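Local coordinates for protein possible thiamine biosynthesis enzyme (Candida albicans, PDB 2X7Q) that is of unknown function but has the periplasmic binding protein fold of the SsuA/TauA family and possibly binds a small solute, perhaps linked to thiamine biosynthesis, at residues P23-Q35 with E239-S251. The protein carries 1 engineered substitution. Numbering follows the deposited sequence.
Sequences PEHFSTPLFFAQQ and EAIEYISSNLDYS
Helix 28-35, where Phe-31 stacks on Tyr-243, and helix 239-247 pass at a steep angle, 107° between their directions, with axes 10.9 Å apart at closest approach. The pairing belongs to the periplasmic binding protein fold: the loop and 3-10 turn after strand 17-21 and the first helix of that sheet's domain pack against a helix from the C-terminal part of the chain. An aromatic cluster of Phe-31, Phe-32 and Tyr-243 dominates one end. Phe-31 and Tyr-243 form an offset stack, centroids 3.9 Å apart and planes 11° from parallel. Both have CG anti to the backbone N, which carries each ring out towards the other helix. Phe-32 meets Tyr-243 obliquely; its CE1 lies 4.0 Å from Ala-240 CB, and its far end also nears Glu-239, whose OE1 is hydrogen-bonded to Tyr-232 OH. Thr-28 fills the middle, setting CG2 against Ala-240 CB while its OG1 sits over the Ile-244 side chain, 3.3 Å from CG1. That hydroxyl is not left without a partner, since it donates to His-25 O, which also accepts from Thr-28 N. At the other end Leu-248, just past the helix, pushes CD1 to 3.3 Å from Glu-24 O and over the buried His-25 N, which finds no partner. The Trp-258 ring stacks on His-25, whereas Tyr-250 meets it obliquely, planes 38° apart, its OH over one imidazole face and hydrogen-bonded to Thr-180 OG1; a glycerol, probably from the crystallisation liquor, lies close to the His-25 side chain and may mark a pocket. One water bridges the segments, donating to Ser-27 OG and hydrogen-bonded to Tyr-243 OH (2.8 Å from the water O), while Ser-27 OG itself donates to Glu-24 O in the carbonyl plane.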
loop_
_atom_site.group_PDB
_atom_site.type_symbol
_atom_site.label_atom_id
_atom_site.label_comp_id
_atom_site.label_asym_id
_atom_site.label_seq_id
_atom_site.Cartn_x
_atom_site.Cartn_y
_atom_site.Cartn_z
ATOM N N PRO A 23 9.117 -3.788 1.746
ATOM C CA PRO A 23 9.514 -5.198 1.837
ATOM C C PRO A 23 8.422 -6.079 2.438
ATOM O O PRO A 23 8.491 -6.441 3.614
ATOM C CB PRO A 23 10.732 -5.160 2.768
ATOM C CG PRO A 23 10.535 -3.939 3.594
ATOM C CD PRO A 23 9.871 -2.940 2.684
ATOM N N GLU A 24 7.427 -6.421 1.628
ATOM C CA GLU A 24 6.366 -7.328 2.051
ATOM C C GLU A 24 6.122 -8.391 0.984
ATOM O O GLU A 24 6.812 -8.428 -0.035
ATOM C CB GLU A 24 5.072 -6.559 2.335
ATOM C CG GLU A 24 5.123 -5.693 3.579
ATOM C CD GLU A 24 3.809 -5.002 3.865
ATOM O OE1 GLU A 24 3.074 -4.701 2.907
ATOM O OE2 GLU A 24 3.512 -4.743 5.049
ATOM N N HIS A 25 5.136 -9.250 1.216
ATOM C CA HIS A 25 4.794 -10.290 0.253
ATOM C C HIS A 25 4.392 -9.700 -1.096
ATOM O O HIS A 25 4.601 -10.320 -2.136
ATOM C CB HIS A 25 3.675 -11.183 0.797
ATOM C CG HIS A 25 2.617 -10.435 1.544
ATOM N ND1 HIS A 25 2.099 -10.882 2.750
ATOM C CD2 HIS A 25 1.982 -9.275 1.277
ATOM C CE1 HIS A 25 1.192 -10.028 3.176
ATOM N NE2 HIS A 25 1.098 -9.039 2.303
ATOM N N PHE A 26 3.817 -8.501 -1.076
ATOM C CA PHE A 26 3.357 -7.859 -2.304
ATOM C C PHE A 26 4.503 -7.494 -3.244
ATOM O O PHE A 26 4.303 -7.359 -4.450
ATOM C CB PHE A 26 2.533 -6.606 -1.989
ATOM C CG PHE A 26 1.204 -6.898 -1.360
ATOM C CD1 PHE A 26 0.975 -6.611 -0.024
ATOM C CD2 PHE A 26 0.183 -7.463 -2.105
ATOM C CE1 PHE A 26 -0.249 -6.881 0.555
ATOM C CE2 PHE A 26 -1.043 -7.737 -1.531
ATOM C CZ PHE A 26 -1.260 -7.446 -0.198
ATOM N N SER A 27 5.700 -7.334 -2.691
ATOM C CA SER A 27 6.854 -6.915 -3.479
ATOM C C SER A 27 7.487 -8.087 -4.224
ATOM O O SER A 27 8.487 -7.920 -4.922
ATOM C CB SER A 27 7.898 -6.248 -2.583
ATOM O OG SER A 27 8.491 -7.185 -1.708
ATOM N N THR A 28 6.899 -9.269 -4.075
ATOM C CA THR A 28 7.432 -10.480 -4.694
ATOM C C THR A 28 7.705 -10.334 -6.196
ATOM O O THR A 28 8.807 -10.632 -6.651
ATOM C CB THR A 28 6.520 -11.700 -4.434
ATOM O OG1 THR A 28 6.568 -12.049 -3.046
ATOM C CG2 THR A 28 6.973 -12.889 -5.256
ATOM N N PRO A 29 6.704 -9.878 -6.969
ATOM C CA PRO A 29 6.894 -9.723 -8.416
ATOM C C PRO A 29 8.086 -8.830 -8.755
ATOM O O PRO A 29 8.780 -9.085 -9.738
ATOM C CB PRO A 29 5.592 -9.056 -8.868
ATOM C CG PRO A 29 4.587 -9.483 -7.860
ATOM C CD PRO A 29 5.331 -9.536 -6.558
ATOM N N LEU A 30 8.314 -7.796 -7.952
ATOM C CA LEU A 30 9.447 -6.903 -8.164
ATOM C C LEU A 30 10.763 -7.664 -8.070
ATOM O O LEU A 30 11.680 -7.437 -8.857
ATOM C CB LEU A 30 9.431 -5.761 -7.147
ATOM C CG LEU A 30 8.232 -4.813 -7.183
ATOM C CD1 LEU A 30 8.342 -3.768 -6.084
ATOM C CD2 LEU A 30 8.124 -4.151 -8.542
ATOM N N PHE A 31 10.847 -8.575 -7.106
ATOM C CA PHE A 31 12.059 -9.361 -6.897
ATOM C C PHE A 31 12.372 -10.269 -8.083
ATOM O O PHE A 31 13.492 -10.269 -8.594
ATOM C CB PHE A 31 11.943 -10.191 -5.618
ATOM C CG PHE A 31 12.948 -11.304 -5.527
ATOM C CD1 PHE A 31 14.268 -11.041 -5.194
ATOM C CD2 PHE A 31 12.571 -12.614 -5.775
ATOM C CE1 PHE A 31 15.192 -12.066 -5.115
ATOM C CE2 PHE A 31 13.490 -13.642 -5.694
ATOM C CZ PHE A 31 14.803 -13.367 -5.364
ATOM N N PHE A 32 11.381 -11.045 -8.511
ATOM C CA PHE A 32 11.566 -11.990 -9.610
ATOM C C PHE A 32 11.930 -11.288 -10.917
ATOM O O PHE A 32 12.646 -11.844 -11.747
ATOM C CB PHE A 32 10.320 -12.863 -9.794
ATOM C CG PHE A 32 10.171 -13.939 -8.751
ATOM C CD1 PHE A 32 9.182 -13.860 -7.782
ATOM C CD2 PHE A 32 11.028 -15.029 -8.735
ATOM C CE1 PHE A 32 9.047 -14.851 -6.825
ATOM C CE2 PHE A 32 10.899 -16.020 -7.778
ATOM C CZ PHE A 32 9.908 -15.930 -6.822
ATOM N N ALA A 33 11.433 -10.069 -11.097
ATOM C CA ALA A 33 11.785 -9.269 -12.265
ATOM C C ALA A 33 13.289 -9.012 -12.298
ATOM O O ALA A 33 13.898 -8.965 -13.366
ATOM C CB ALA A 33 11.019 -7.957 -12.262
ATOM N N GLN A 34 13.879 -8.846 -11.119
ATOM C CA GLN A 34 15.316 -8.630 -10.995
ATOM C C GLN A 34 16.070 -9.953 -11.099
ATOM O O GLN A 34 17.116 -10.034 -11.743
ATOM C CB GLN A 34 15.641 -7.941 -9.666
ATOM C CG GLN A 34 17.124 -7.672 -9.442
ATOM C CD GLN A 34 17.406 -7.044 -8.088
ATOM O OE1 GLN A 34 17.630 -5.838 -7.985
ATOM N NE2 GLN A 34 17.398 -7.862 -7.044
ATOM N N GLN A 35 15.529 -10.988 -10.463
ATOM C CA GLN A 35 16.128 -12.319 -10.494
ATOM C C GLN A 35 16.249 -12.839 -11.923
ATOM O O GLN A 35 17.273 -13.407 -12.301
ATOM C CB GLN A 35 15.304 -13.298 -9.656
ATOM C CG GLN A 35 15.877 -14.708 -9.602
ATOM C CD GLN A 35 14.922 -15.705 -8.968
ATOM O OE1 GLN A 35 15.120 -16.137 -7.832
ATOM N NE2 GLN A 35 13.878 -16.071 -9.702
ATOM N N GLU A 239 7.899 -21.002 -6.161
ATOM C CA GLU A 239 9.117 -20.274 -5.830
ATOM C C GLU A 239 8.792 -19.041 -5.001
ATOM O O GLU A 239 9.555 -18.654 -4.115
ATOM C CB GLU A 239 9.846 -19.862 -7.109
ATOM C CG GLU A 239 10.209 -21.026 -8.014
ATOM C CD GLU A 239 10.888 -20.585 -9.294
ATOM O OE1 GLU A 239 11.199 -19.382 -9.424
ATOM O OE2 GLU A 239 11.115 -21.445 -10.169
ATOM N N ALA A 240 7.656 -18.423 -5.304
ATOM C CA ALA A 240 7.197 -17.247 -4.581
ATOM C C ALA A 240 7.006 -17.566 -3.104
ATOM O O ALA A 240 7.425 -16.804 -2.235
ATOM C CB ALA A 240 5.903 -16.733 -5.186
ATOM N N ILE A 241 6.371 -18.700 -2.828
ATOM C CA ILE A 241 6.140 -19.129 -1.454
ATOM C C ILE A 241 7.456 -19.334 -0.711
ATOM O O ILE A 241 7.584 -18.950 0.451
ATOM C CB ILE A 241 5.305 -20.425 -1.393
ATOM C CG1 ILE A 241 3.913 -20.197 -1.987
ATOM C CG2 ILE A 241 5.195 -20.919 0.037
ATOM C CD1 ILE A 241 3.029 -21.423 -1.954
ATOM N N GLU A 242 8.429 -19.940 -1.385
ATOM C CA GLU A 242 9.738 -20.183 -0.792
ATOM C C GLU A 242 10.464 -18.870 -0.517
ATOM O O GLU A 242 11.026 -18.679 0.556
ATOM C CB GLU A 242 10.587 -21.071 -1.706
ATOM C CG GLU A 242 11.951 -21.429 -1.129
ATOM C CD GLU A 242 12.805 -22.240 -2.091
ATOM O OE1 GLU A 242 12.602 -22.116 -3.318
ATOM O OE2 GLU A 242 13.683 -22.994 -1.620
ATOM N N TYR A 243 10.451 -17.971 -1.496
ATOM C CA TYR A 243 11.113 -16.677 -1.367
ATOM C C TYR A 243 10.548 -15.867 -0.207
ATOM O O TYR A 243 11.295 -15.336 0.611
ATOM C CB TYR A 243 10.974 -15.877 -2.663
ATOM C CG TYR A 243 11.307 -14.403 -2.512
ATOM C CD1 TYR A 243 12.624 -13.972 -2.437
ATOM C CD2 TYR A 243 10.302 -13.444 -2.440
ATOM C CE1 TYR A 243 12.933 -12.629 -2.296
ATOM C CE2 TYR A 243 10.597 -12.099 -2.303
ATOM C CZ TYR A 243 11.915 -11.700 -2.231
ATOM O OH TYR A 243 12.222 -10.369 -2.093
ATOM N N ILE A 244 9.224 -15.769 -0.145
ATOM C CA ILE A 244 8.559 -14.972 0.880
ATOM C C ILE A 244 8.834 -15.503 2.281
ATOM O O ILE A 244 9.118 -14.735 3.196
ATOM C CB ILE A 244 7.033 -14.929 0.661
ATOM C CG1 ILE A 244 6.703 -14.280 -0.681
ATOM C CG2 ILE A 244 6.352 -14.190 1.798
ATOM C CD1 ILE A 244 5.228 -14.252 -0.997
ATOM N N SER A 245 8.756 -16.820 2.442
ATOM C CA SER A 245 8.904 -17.438 3.754
ATOM C C SER A 245 10.357 -17.500 4.218
ATOM O O SER A 245 10.623 -17.646 5.409
ATOM C CB SER A 245 8.288 -18.840 3.757
ATOM O OG SER A 245 8.903 -19.674 2.793
ATOM N N SER A 246 11.294 -17.385 3.283
ATOM C CA SER A 246 12.712 -17.496 3.612
ATOM C C SER A 246 13.394 -16.134 3.737
ATOM O O SER A 246 14.508 -16.039 4.253
ATOM C CB SER A 246 13.440 -18.357 2.576
ATOM O OG SER A 246 13.417 -17.751 1.298
ATOM N N ASN A 247 12.725 -15.085 3.268
ATOM C CA ASN A 247 13.292 -13.739 3.304
ATOM C C ASN A 247 12.432 -12.736 4.069
ATOM O O ASN A 247 12.922 -11.698 4.509
ATOM C CB ASN A 247 13.545 -13.229 1.884
ATOM C CG ASN A 247 14.611 -14.028 1.159
ATOM O OD1 ASN A 247 15.800 -13.720 1.244
ATOM N ND2 ASN A 247 14.189 -15.060 0.440
ATOM N N LEU A 248 11.150 -13.050 4.223
ATOM C CA LEU A 248 10.227 -12.158 4.915
ATOM C C LEU A 248 9.577 -12.852 6.110
ATOM O O LEU A 248 9.635 -14.077 6.231
ATOM C CB LEU A 248 9.162 -11.642 3.946
ATOM C CG LEU A 248 9.703 -10.972 2.679
ATOM C CD1 LEU A 248 8.571 -10.603 1.729
ATOM C CD2 LEU A 248 10.541 -9.749 3.023
ATOM N N ASP A 249 8.967 -12.065 6.991
ATOM C CA ASP A 249 8.370 -12.604 8.208
ATOM C C ASP A 249 7.023 -13.265 7.940
ATOM O O ASP A 249 5.990 -12.824 8.450
ATOM C CB ASP A 249 8.211 -11.512 9.267
ATOM C CG ASP A 249 7.871 -12.074 10.633
ATOM O OD1 ASP A 249 8.541 -13.034 11.063
ATOM O OD2 ASP A 249 6.940 -11.555 11.283
ATOM N N TYR A 250 7.041 -14.324 7.139
ATOM C CA TYR A 250 5.840 -15.100 6.866
ATOM C C TYR A 250 6.198 -16.575 6.825
ATOM O O TYR A 250 7.211 -16.955 6.240
ATOM C CB TYR A 250 5.218 -14.694 5.529
ATOM C CG TYR A 250 4.956 -13.213 5.378
ATOM C CD1 TYR A 250 3.737 -12.660 5.751
ATOM C CD2 TYR A 250 5.923 -12.367 4.849
ATOM C CE1 TYR A 250 3.491 -11.307 5.607
ATOM C CE2 TYR A 250 5.686 -11.013 4.701
ATOM C CZ TYR A 250 4.470 -10.490 5.082
ATOM O OH TYR A 250 4.233 -9.143 4.937
ATOM N N SER A 251 5.376 -17.408 7.450
ATOM C CA SER A 251 5.573 -18.849 7.364
ATOM C C SER A 251 5.201 -19.323 5.967
ATOM O O SER A 251 4.487 -18.630 5.242
ATOM C CB SER A 251 4.737 -19.579 8.412
ATOM O OG SER A 251 3.355 -19.429 8.162
HETATM O O HOH W 1 10.982 -8.184 -0.971
#